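Local coordinates for protein pyruvate kinase 1 (Trypanosoma brucei brucei, PDB 4KCT) that catalyses the transfer of phosphate from phosphoenolpyruvate to ADP, giving pyruvate and ATP, and has an intrinsic decarboxylase activity toward oxaloacetate, at residues Y129-L132 with T133-V136; F213-T216 with A217-R221; V344-M347 with A348-C351; Y470-T473 with G474-V477. One frame throughout, in Å; residues are numbered along the deposited sequence. Where two conformers were deposited one is given.

Contact 1 of 4, residues Y129-L132 with T133-V136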
loop_
_atom_site.group_PDB
_atom_site.type_symbol
_atom_site.label_atom_id
_atom_site.label_comp_id
_atom_site.label_asym_id
_atom_site.label_seq_id
_atom_site.Cartn_x
_atom_site.Cartn_y
_atom_site.Cartn_z
ATOM N N TYR A 129 -20.755 43.073 23.121
ATOM C CA TYR A 129 -20.425 41.755 23.706
ATOM C C TYR A 129 -19.752 41.917 25.069
ATOM O O TYR A 129 -18.625 42.373 25.131
ATOM C CB TYR A 129 -19.474 40.988 22.759
ATOM C CG TYR A 129 -19.107 39.620 23.244
ATOM C CD1 TYR A 129 -20.081 38.637 23.396
ATOM C CD2 TYR A 129 -17.806 39.327 23.653
ATOM C CE1 TYR A 129 -19.762 37.397 23.896
ATOM C CE2 TYR A 129 -17.472 38.065 24.153
ATOM C CZ TYR A 129 -18.449 37.105 24.236
ATOM O OH TYR A 129 -18.165 35.873 24.731
ATOM N N PRO A 130 -20.483 41.609 26.175
ATOM C CA PRO A 130 -20.048 42.016 27.523
ATOM C C PRO A 130 -18.775 41.361 27.982
ATOM O O PRO A 130 -18.029 41.954 28.730
ATOM C CB PRO A 130 -21.210 41.571 28.422
ATOM C CG PRO A 130 -22.409 41.636 27.538
ATOM C CD PRO A 130 -21.940 41.352 26.126
ATOM N N GLN A 131 -18.483 40.164 27.475
ATOM C CA GLN A 131 -17.253 39.466 27.844
ATOM C C GLN A 131 -16.025 39.889 27.035
ATOM O O GLN A 131 -15.004 39.202 27.052
ATOM C CB GLN A 131 -17.454 37.965 27.743
ATOM C CG GLN A 131 -18.394 37.410 28.809
ATOM C CD GLN A 131 -17.757 37.446 30.174
ATOM O OE1 GLN A 131 -16.558 37.174 30.317
ATOM N NE2 GLN A 131 -18.512 37.909 31.166
ATOM N N LEU A 132 -16.130 40.996 26.299
ATOM C CA LEU A 132 -15.059 41.374 25.363
ATOM C C LEU A 132 -13.655 41.370 26.018
ATOM O O LEU A 132 -12.698 40.860 25.441
ATOM C CB LEU A 132 -15.340 42.745 24.729
ATOM C CG LEU A 132 -14.264 43.293 23.788
ATOM C CD1 LEU A 132 -14.233 42.472 22.509
ATOM C CD2 LEU A 132 -14.522 44.758 23.474
ATOM N N THR A 133 -13.533 41.928 27.224
ATOM C CA THR A 133 -12.197 42.090 27.827
ATOM C C THR A 133 -11.658 40.800 28.407
ATOM O O THR A 133 -10.490 40.724 28.748
ATOM C CB THR A 133 -12.159 43.173 28.930
ATOM O OG1 THR A 133 -13.044 42.800 29.993
ATOM C CG2 THR A 133 -12.569 44.529 28.380
ATOM N N ASN A 134 -12.501 39.778 28.505
ATOM C CA ASN A 134 -12.013 38.425 28.768
ATOM C C ASN A 134 -11.659 37.665 27.514
ATOM O O ASN A 134 -10.879 36.741 27.562
ATOM C CB ASN A 134 -13.030 37.622 29.572
ATOM C CG ASN A 134 -13.235 38.183 30.947
ATOM O OD1 ASN A 134 -12.314 38.748 31.526
ATOM N ND2 ASN A 134 -14.471 38.142 31.429
ATOM N N ALA A 135 -12.337 37.976 26.418
ATOM C CA ALA A 135 -12.201 37.193 25.193
ATOM C C ALA A 135 -10.910 37.528 24.459
ATOM O O ALA A 135 -10.291 36.656 23.876
ATOM C CB ALA A 135 -13.393 37.417 24.284
ATOM N N VAL A 136 -10.572 38.815 24.390
ATOM C CA VAL A 136 -9.410 39.246 23.617
ATOM C C VAL A 136 -8.347 39.913 24.488
ATOM O O VAL A 136 -8.650 40.777 25.305
ATOM C CB VAL A 136 -9.793 40.154 22.413
ATOM C CG1 VAL A 136 -10.440 41.429 22.884
ATOM C CG2 VAL A 136 -8.560 40.479 21.582
HETATM O O HOH W 1 -15.543 43.398 28.701
#

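Contact 2 of 4, residues F213-T216 with A217-R221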
loop_
_atom_site.group_PDB
_atom_site.type_symbol
_atom_site.label_atom_id
_atom_site.label_comp_id
_atom_site.label_asym_id
_atom_site.label_seq_id
_atom_site.Cartn_x
_atom_site.Cartn_y
_atom_site.Cartn_z
ATOM N N PHE A 213 -23.109 29.598 12.748
ATOM C CA PHE A 213 -22.115 29.796 13.825
ATOM C C PHE A 213 -22.186 28.755 14.929
ATOM O O PHE A 213 -22.092 29.089 16.121
ATOM C CB PHE A 213 -22.234 31.215 14.432
ATOM C CG PHE A 213 -21.128 32.133 14.006
ATOM C CD1 PHE A 213 -19.883 32.082 14.646
ATOM C CD2 PHE A 213 -21.256 32.903 12.838
ATOM C CE1 PHE A 213 -18.817 32.858 14.190
ATOM C CE2 PHE A 213 -20.197 33.687 12.385
ATOM C CZ PHE A 213 -18.965 33.640 13.043
ATOM N N ILE A 214 -22.221 27.486 14.546
ATOM C CA ILE A 214 -22.202 26.418 15.540
ATOM C C ILE A 214 -20.786 26.268 16.129
ATOM O O ILE A 214 -19.804 26.036 15.396
ATOM C CB ILE A 214 -22.702 25.081 14.930
ATOM C CG1 ILE A 214 -24.204 25.198 14.553
ATOM C CG2 ILE A 214 -22.466 23.914 15.892
ATOM C CD1 ILE A 214 -25.150 25.477 15.733
ATOM N N ARG A 215 -20.685 26.430 17.445
ATOM C CA ARG A 215 -19.379 26.420 18.072
ATOM C C ARG A 215 -19.114 25.140 18.843
ATOM O O ARG A 215 -17.957 24.780 19.058
ATOM C CB ARG A 215 -19.182 27.659 18.945
ATOM C CG ARG A 215 -19.151 28.959 18.144
ATOM C CD ARG A 215 -19.879 30.087 18.873
ATOM N NE ARG A 215 -21.321 30.140 18.584
ATOM C CZ ARG A 215 -22.227 30.630 19.432
ATOM N NH1 ARG A 215 -23.516 30.696 19.094
ATOM N NH2 ARG A 215 -21.832 31.099 20.604
ATOM N N THR A 216 -20.188 24.466 19.281
ATOM C CA THR A 216 -20.080 23.260 20.125
ATOM C C THR A 216 -21.201 22.296 19.779
ATOM O O THR A 216 -22.257 22.705 19.270
ATOM C CB THR A 216 -20.237 23.593 21.645
ATOM O OG1 THR A 216 -21.551 24.102 21.871
ATOM C CG2 THR A 216 -19.214 24.632 22.109
ATOM N N ALA A 217 -21.048 21.050 20.229
ATOM C CA ALA A 217 -22.121 20.070 20.154
ATOM C C ALA A 217 -23.337 20.494 20.983
ATOM O O ALA A 217 -24.470 20.196 20.618
ATOM C CB ALA A 217 -21.628 18.696 20.603
ATOM N N GLU A 218 -23.108 21.150 22.119
ATOM C CA GLU A 218 -24.239 21.581 22.956
ATOM C C GLU A 218 -25.134 22.581 22.206
ATOM O O GLU A 218 -26.368 22.514 22.269
ATOM C CB GLU A 218 -23.750 22.167 24.285
ATOM C CG GLU A 218 -24.870 22.462 25.277
ATOM C CD GLU A 218 -25.807 21.268 25.514
ATOM O OE1 GLU A 218 -27.034 21.492 25.631
ATOM O OE2 GLU A 218 -25.324 20.106 25.572
ATOM N N GLN A 219 -24.516 23.452 21.419
ATOM C CA GLN A 219 -25.291 24.345 20.573
ATOM C C GLN A 219 -26.164 23.615 19.551
ATOM O O GLN A 219 -27.296 24.047 19.273
ATOM C CB GLN A 219 -24.373 25.318 19.864
ATOM C CG GLN A 219 -23.667 26.251 20.805
ATOM C CD GLN A 219 -23.297 27.534 20.134
ATOM O OE1 GLN A 219 -22.855 27.537 18.987
ATOM N NE2 GLN A 219 -23.558 28.651 20.808
ATOM N N VAL A 220 -25.632 22.566 18.926
ATOM C CA VAL A 220 -26.472 21.744 18.030
ATOM C C VAL A 220 -27.706 21.207 18.764
ATOM O O VAL A 220 -28.829 21.289 18.255
ATOM C CB VAL A 220 -25.693 20.562 17.419
ATOM C CG1 VAL A 220 -26.579 19.807 16.446
ATOM C CG2 VAL A 220 -24.424 21.060 16.708
ATOM N N ARG A 221 -27.482 20.644 19.952
ATOM C CA ARG A 221 -28.558 20.158 20.815
ATOM C C ARG A 221 -29.584 21.221 21.196
ATOM O O ARG A 221 -30.789 20.949 21.194
ATOM C CB ARG A 221 -27.989 19.467 22.077
ATOM C CG ARG A 221 -27.343 18.112 21.767
ATOM C CD ARG A 221 -27.012 17.322 23.029
ATOM N NE ARG A 221 -25.844 17.864 23.724
ATOM C CZ ARG A 221 -24.578 17.573 23.410
ATOM N NH1 ARG A 221 -23.590 18.105 24.109
ATOM N NH2 ARG A 221 -24.301 16.729 22.407
#

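Contact 3 of 4, residues V344-M347 with A348-C351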
loop_
_atom_site.group_PDB
_atom_site.type_symbol
_atom_site.label_atom_id
_atom_site.label_comp_id
_atom_site.label_asym_id
_atom_site.label_seq_id
_atom_site.Cartn_x
_atom_site.Cartn_y
_atom_site.Cartn_z
ATOM N N VAL A 344 -25.662 28.039 -12.529
ATOM C CA VAL A 344 -26.006 26.679 -12.099
ATOM C C VAL A 344 -25.586 25.649 -13.150
ATOM O O VAL A 344 -25.037 24.603 -12.820
ATOM C CB VAL A 344 -27.494 26.541 -11.769
ATOM C CG1 VAL A 344 -27.866 25.062 -11.590
ATOM C CG2 VAL A 344 -27.834 27.371 -10.508
ATOM N N GLN A 345 -25.803 25.975 -14.420
ATOM C CA GLN A 345 -25.372 25.096 -15.502
ATOM C C GLN A 345 -23.850 24.893 -15.538
ATOM O O GLN A 345 -23.387 23.770 -15.706
ATOM C CB GLN A 345 -25.894 25.610 -16.863
ATOM C CG GLN A 345 -27.418 25.459 -17.012
ATOM C CD GLN A 345 -27.985 26.353 -18.117
ATOM O OE1 GLN A 345 -27.248 26.833 -18.958
ATOM N NE2 GLN A 345 -29.281 26.648 -18.048
ATOM N N TYR A 346 -23.073 25.971 -15.353
ATOM C CA TYR A 346 -21.603 25.830 -15.237
ATOM C C TYR A 346 -21.252 24.959 -14.052
ATOM O O TYR A 346 -20.372 24.100 -14.149
ATOM C CB TYR A 346 -20.907 27.184 -15.075
ATOM C CG TYR A 346 -20.329 27.733 -16.337
ATOM C CD1 TYR A 346 -19.187 27.183 -16.895
ATOM C CD2 TYR A 346 -20.951 28.791 -17.008
ATOM C CE1 TYR A 346 -18.664 27.679 -18.075
ATOM C CE2 TYR A 346 -20.448 29.274 -18.197
ATOM C CZ TYR A 346 -19.278 28.749 -18.699
ATOM O OH TYR A 346 -18.780 29.223 -19.883
ATOM N N MET A 347 -21.875 25.243 -12.906
ATOM C CA MET A 347 -21.559 24.500 -11.682
ATOM C C MET A 347 -21.794 22.996 -11.883
ATOM O O MET A 347 -20.940 22.178 -11.554
ATOM C CB MET A 347 -22.413 24.982 -10.505
ATOM C CG MET A 347 -21.938 24.357 -9.192
ATOM S SD MET A 347 -22.586 25.248 -7.740
ATOM C CE MET A 347 -21.086 26.067 -7.149
ATOM N N ALA A 348 -22.908 22.654 -12.521
ATOM C CA ALA A 348 -23.191 21.253 -12.899
ATOM C C ALA A 348 -22.141 20.635 -13.837
ATOM O O ALA A 348 -21.725 19.497 -13.627
ATOM C CB ALA A 348 -24.593 21.131 -13.504
ATOM N N ARG A 349 -21.712 21.372 -14.862
ATOM C CA ARG A 349 -20.731 20.837 -15.817
ATOM C C ARG A 349 -19.368 20.640 -15.149
ATOM O O ARG A 349 -18.663 19.655 -15.425
ATOM C CB ARG A 349 -20.572 21.778 -17.048
ATOM C CG ARG A 349 -21.766 21.735 -17.987
ATOM C CD ARG A 349 -21.458 22.316 -19.379
ATOM N NE ARG A 349 -21.003 23.700 -19.328
ATOM C CZ ARG A 349 -21.799 24.779 -19.310
ATOM N NH1 ARG A 349 -21.266 25.992 -19.313
ATOM N NH2 ARG A 349 -23.116 24.657 -19.257
ATOM N N ILE A 350 -19.004 21.563 -14.259
ATOM C CA ILE A 350 -17.748 21.417 -13.510
ATOM C C ILE A 350 -17.814 20.194 -12.571
ATOM O O ILE A 350 -16.835 19.425 -12.475
ATOM C CB ILE A 350 -17.391 22.697 -12.699
ATOM C CG1 ILE A 350 -17.228 23.930 -13.612
ATOM C CG2 ILE A 350 -16.125 22.500 -11.867
ATOM C CD1 ILE A 350 -17.421 25.244 -12.816
ATOM N N CYS A 351 -18.911 20.064 -11.815
ATOM C CA CYS A 351 -19.102 18.887 -10.960
ATOM C C CYS A 351 -18.910 17.605 -11.745
ATOM O O CYS A 351 -18.205 16.700 -11.316
ATOM C CB CYS A 351 -20.513 18.878 -10.378
ATOM S SG CYS A 351 -20.677 20.067 -9.040
#

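Contact 4 of 4, residues Y470-T473 with G474-V477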
loop_
_atom_site.group_PDB
_atom_site.type_symbol
_atom_site.label_atom_id
_atom_site.label_comp_id
_atom_site.label_asym_id
_atom_site.label_seq_id
_atom_site.Cartn_x
_atom_site.Cartn_y
_atom_site.Cartn_z
ATOM N N TYR A 470 -30.935 5.247 -16.501
ATOM C CA TYR A 470 -29.766 4.836 -15.712
ATOM C C TYR A 470 -29.250 3.468 -16.141
ATOM O O TYR A 470 -28.039 3.205 -16.125
ATOM C CB TYR A 470 -30.103 4.835 -14.219
ATOM C CG TYR A 470 -30.461 6.209 -13.693
ATOM C CD1 TYR A 470 -29.613 7.289 -13.890
ATOM C CD2 TYR A 470 -31.698 6.457 -13.100
ATOM C CE1 TYR A 470 -29.922 8.550 -13.378
ATOM C CE2 TYR A 470 -32.063 7.742 -12.706
ATOM C CZ TYR A 470 -31.146 8.774 -12.812
ATOM O OH TYR A 470 -31.480 10.036 -12.387
ATOM N N ALA A 471 -30.160 2.616 -16.585
ATOM C CA ALA A 471 -29.802 1.266 -16.950
ATOM C C ALA A 471 -30.874 0.715 -17.888
ATOM O O ALA A 471 -32.008 1.175 -17.881
ATOM C CB ALA A 471 -29.695 0.405 -15.690
ATOM N N SER A 472 -30.516 -0.261 -18.701
ATOM C CA SER A 472 -31.517 -0.932 -19.496
ATOM C C SER A 472 -31.522 -2.434 -19.346
ATOM O O SER A 472 -30.701 -3.011 -18.635
ATOM C CB SER A 472 -31.428 -0.533 -20.961
ATOM O OG SER A 472 -30.125 -0.157 -21.321
ATOM N N THR A 473 -32.460 -3.059 -20.034
ATOM C CA THR A 473 -32.619 -4.485 -20.019
ATOM C C THR A 473 -31.270 -5.162 -20.146
ATOM O O THR A 473 -30.442 -4.746 -20.943
ATOM C CB THR A 473 -33.550 -4.902 -21.183
ATOM O OG1 THR A 473 -34.844 -4.334 -20.945
ATOM C CG2 THR A 473 -33.674 -6.428 -21.271
ATOM N N GLY A 474 -31.015 -6.137 -19.277
ATOM C CA GLY A 474 -29.759 -6.888 -19.321
ATOM C C GLY A 474 -28.630 -6.283 -18.495
ATOM O O GLY A 474 -27.607 -6.896 -18.330
ATOM N N ASP A 475 -28.802 -5.063 -17.995
ATOM C CA ASP A 475 -27.791 -4.487 -17.082
ATOM C C ASP A 475 -27.959 -5.063 -15.672
ATOM O O ASP A 475 -29.096 -5.246 -15.195
ATOM C CB ASP A 475 -27.887 -2.947 -17.026
ATOM C CG ASP A 475 -27.401 -2.263 -18.349
ATOM O OD1 ASP A 475 -26.592 -2.867 -19.078
ATOM O OD2 ASP A 475 -27.884 -1.164 -18.671
ATOM N N VAL A 476 -26.841 -5.154 -14.948
ATOM C CA VAL A 476 -26.878 -5.530 -13.534
ATOM C C VAL A 476 -27.180 -4.315 -12.652
ATOM O O VAL A 476 -26.596 -3.260 -12.824
ATOM C CB VAL A 476 -25.552 -6.166 -13.072
ATOM C CG1 VAL A 476 -25.723 -6.797 -11.683
ATOM C CG2 VAL A 476 -25.098 -7.205 -14.056
ATOM N N VAL A 477 -28.063 -4.494 -11.668
ATOM C CA VAL A 477 -28.306 -3.475 -10.643
ATOM C C VAL A 477 -28.107 -4.121 -9.278
ATOM O O VAL A 477 -28.444 -5.292 -9.096
ATOM C CB VAL A 477 -29.743 -2.947 -10.728
ATOM C CG1 VAL A 477 -30.059 -2.044 -9.539
ATOM C CG2 VAL A 477 -29.932 -2.167 -12.015
#

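Contact 1 of 4, residues Y129-L132 with T133-V136
Q131 and N134 join side chain to side chain across the first turn of the short helix 132-135. The donor N134 ND2 lies 2.6 Å from Q131 OE1, a short and nearly straight bond (165° at the hydrogen). In Q131, CG lies anti to the carbonyl carbon (chi1 -69°), and a bend at chi2 turns OE1 toward N134. The oxygen sits almost exactly in the amide plane of N134, whereas the donor is tilted out of the Q131 carbonyl plane, and the two amides are turned 32° against each other.

Q131 stands at the N-cap position, within a type I beta turn from Y129 to L132 that L132 N closes on Y129 O. Its backbone O accepts twice, from N134 N and from A135 N, both at 3.0 Å. One residue on, V136 N reaches L132 O at 3.1 Å.

Apolar groups line the inner side. L132 and V136 lie side by side, with L132 CD1 4.0 Å from V136 CG1, and both rest on L162 of the neighbouring strand 161-166. The Y129 ring turns its edge to A135, CE2 being 4.1 Å from CB, while its hydroxyl binds D186 N. A water donates to P130 O and accepts from T133 N, its oxygen 2.9 Å from each.

L132 and, just past the helix, V136 thus seat this segment on the mixed sheet of the small B domain, while on the exposed side the amide pair satisfies one oxygen and one N-H locally, limiting the rotation of both side chains.

Contact 2 of 4, residues F213-T216 with A217-R221
Q219 OE1 takes the backbone N-H of R215 at 2.9 Å, the shortest sound hydrogen bond between 213-216 and 217-221. The site is the start of helix 217-227, which follows strand 208-211 of the TIM barrel, and it shows how an N-cap can be reinforced from the first turn. T216 is the N-cap: its OG1 accepts from Q219 N at 3.1 Å and 160°. A chi1 of 64° sets this hydroxyl between the backbone N and the carbonyl carbon, facing the helix. Q219 is therefore held at both ends, its backbone N-H by the cap and its amide oxygen by the residue before the cap. T216 O adds a weak bond from V220 N.

The R215 guanidinium presents one face to the Q219 amide, the planes almost perpendicular, but R215 has two conformers and the nearness of the two sets of N-H groups is doubtful. In this conformer NE points straight at F213 O, 2.8 Å off and in the guanidinium plane, while NH1 and NH2 bind P188 O and L187 O. F213 N bonds to E241, a magnesium ligand.

On the barrel side I214 and V220 cross at about a right angle, their CG2 methyls 3.6 Å apart.

Contact 3 of 4, residues V344-M347 with A348-C351
R349 lies back along its own helix until NH1 stands over the ring of Y346, one turn earlier. Its CB is 3.7 Å from both Q345 O and Y346 O, and CG comes within 3.5 Å of Q345 O. From there the chain runs outward and then turns at chi3 (-58°), which carries the guanidinium back over Y346. NE makes a long, weak ion pair with E273 of the second subunit. CZ stands 4.4 Å from the Y346 ring centroid and only 12° off the ring normal, a cation-pi contact over the face. NH1 is the atom that presses in, 3.2 Å above the ring plane and over its centre, while NH2 ends 3.8 Å from Q345 CB. The planes are 58° apart, so the NH1 amino group rather than the flat guanidinium meets the ring.

This is an i to i+3 pair on alpha-helix 340-356, which comes after the eighth TIM-barrel strand, 327-330, and the short helix 332-335. The backbone is regular, each N-H bonding four residues back, as from I350 N to Y346 O at 2.9 Å. On the inner side M347 packs on V328 and L330 of that strand and on I24.

Contact 4 of 4, residues Y470-T473 with G474-V477
D475 folds its side chain back over A471 and S472, with its CB 4.0 Å from A471 CB and its CG 3.4 Å from S472 O. With CG anti to the carbonyl carbon (chi1 -71°), OD2 comes to S472 N at 2.8 Å, an almost linear bond of 172°. The N-H meets the anti side of this oxygen, somewhat out of the carboxylate plane. OD1 has a weak, long ion pair with K395.

The same two residues are joined in the other direction, D475 N donating to S472 O at 2.9 Å. That second bond closes a type II beta turn from S472 to D475, which leads from helix 455-467 into strand 476-481 of the alpha/beta domain. G474 takes the third position of the turn with a positive phi of 89°, a conformation in which a CB would be jammed against T473 O. T473, at the second position, directs its hydroxyl out of the turn to P499 O and K466 NZ.

Beside the carboxylate the contact is apolar: A471 CB lies 4.5 Å from V477 CG2, and both residues rest on L498. V477 then pairs through its backbone with I496 of the antiparallel strand 492-497.

How the contacts relate
The four contacts sample three parts of the subunit: the small B domain (contact 1), the TIM barrel (contacts 2 and 3) and the alpha/beta domain (contact 4). Contacts 1 and 2 are neighbours, about 20 Å between centres and 7 Å between nearest atoms, and both meet L187, through the Y129 ring and the R215 guanidinium. Contact 2 lies nearest the active-site metal, the F213 side chain being about 5 Å from the magnesium ion. Contact 3 is on the opposite side of the chain's centre from contacts 1 and 2. There the M347 side chain is about 12 Å from the bound pyruvic acid (PYR). Contact 4, about 27 Å from contact 3 between centres, has the V477 side chain about 14 Å from the bound fructose 2,6-bisphosphate.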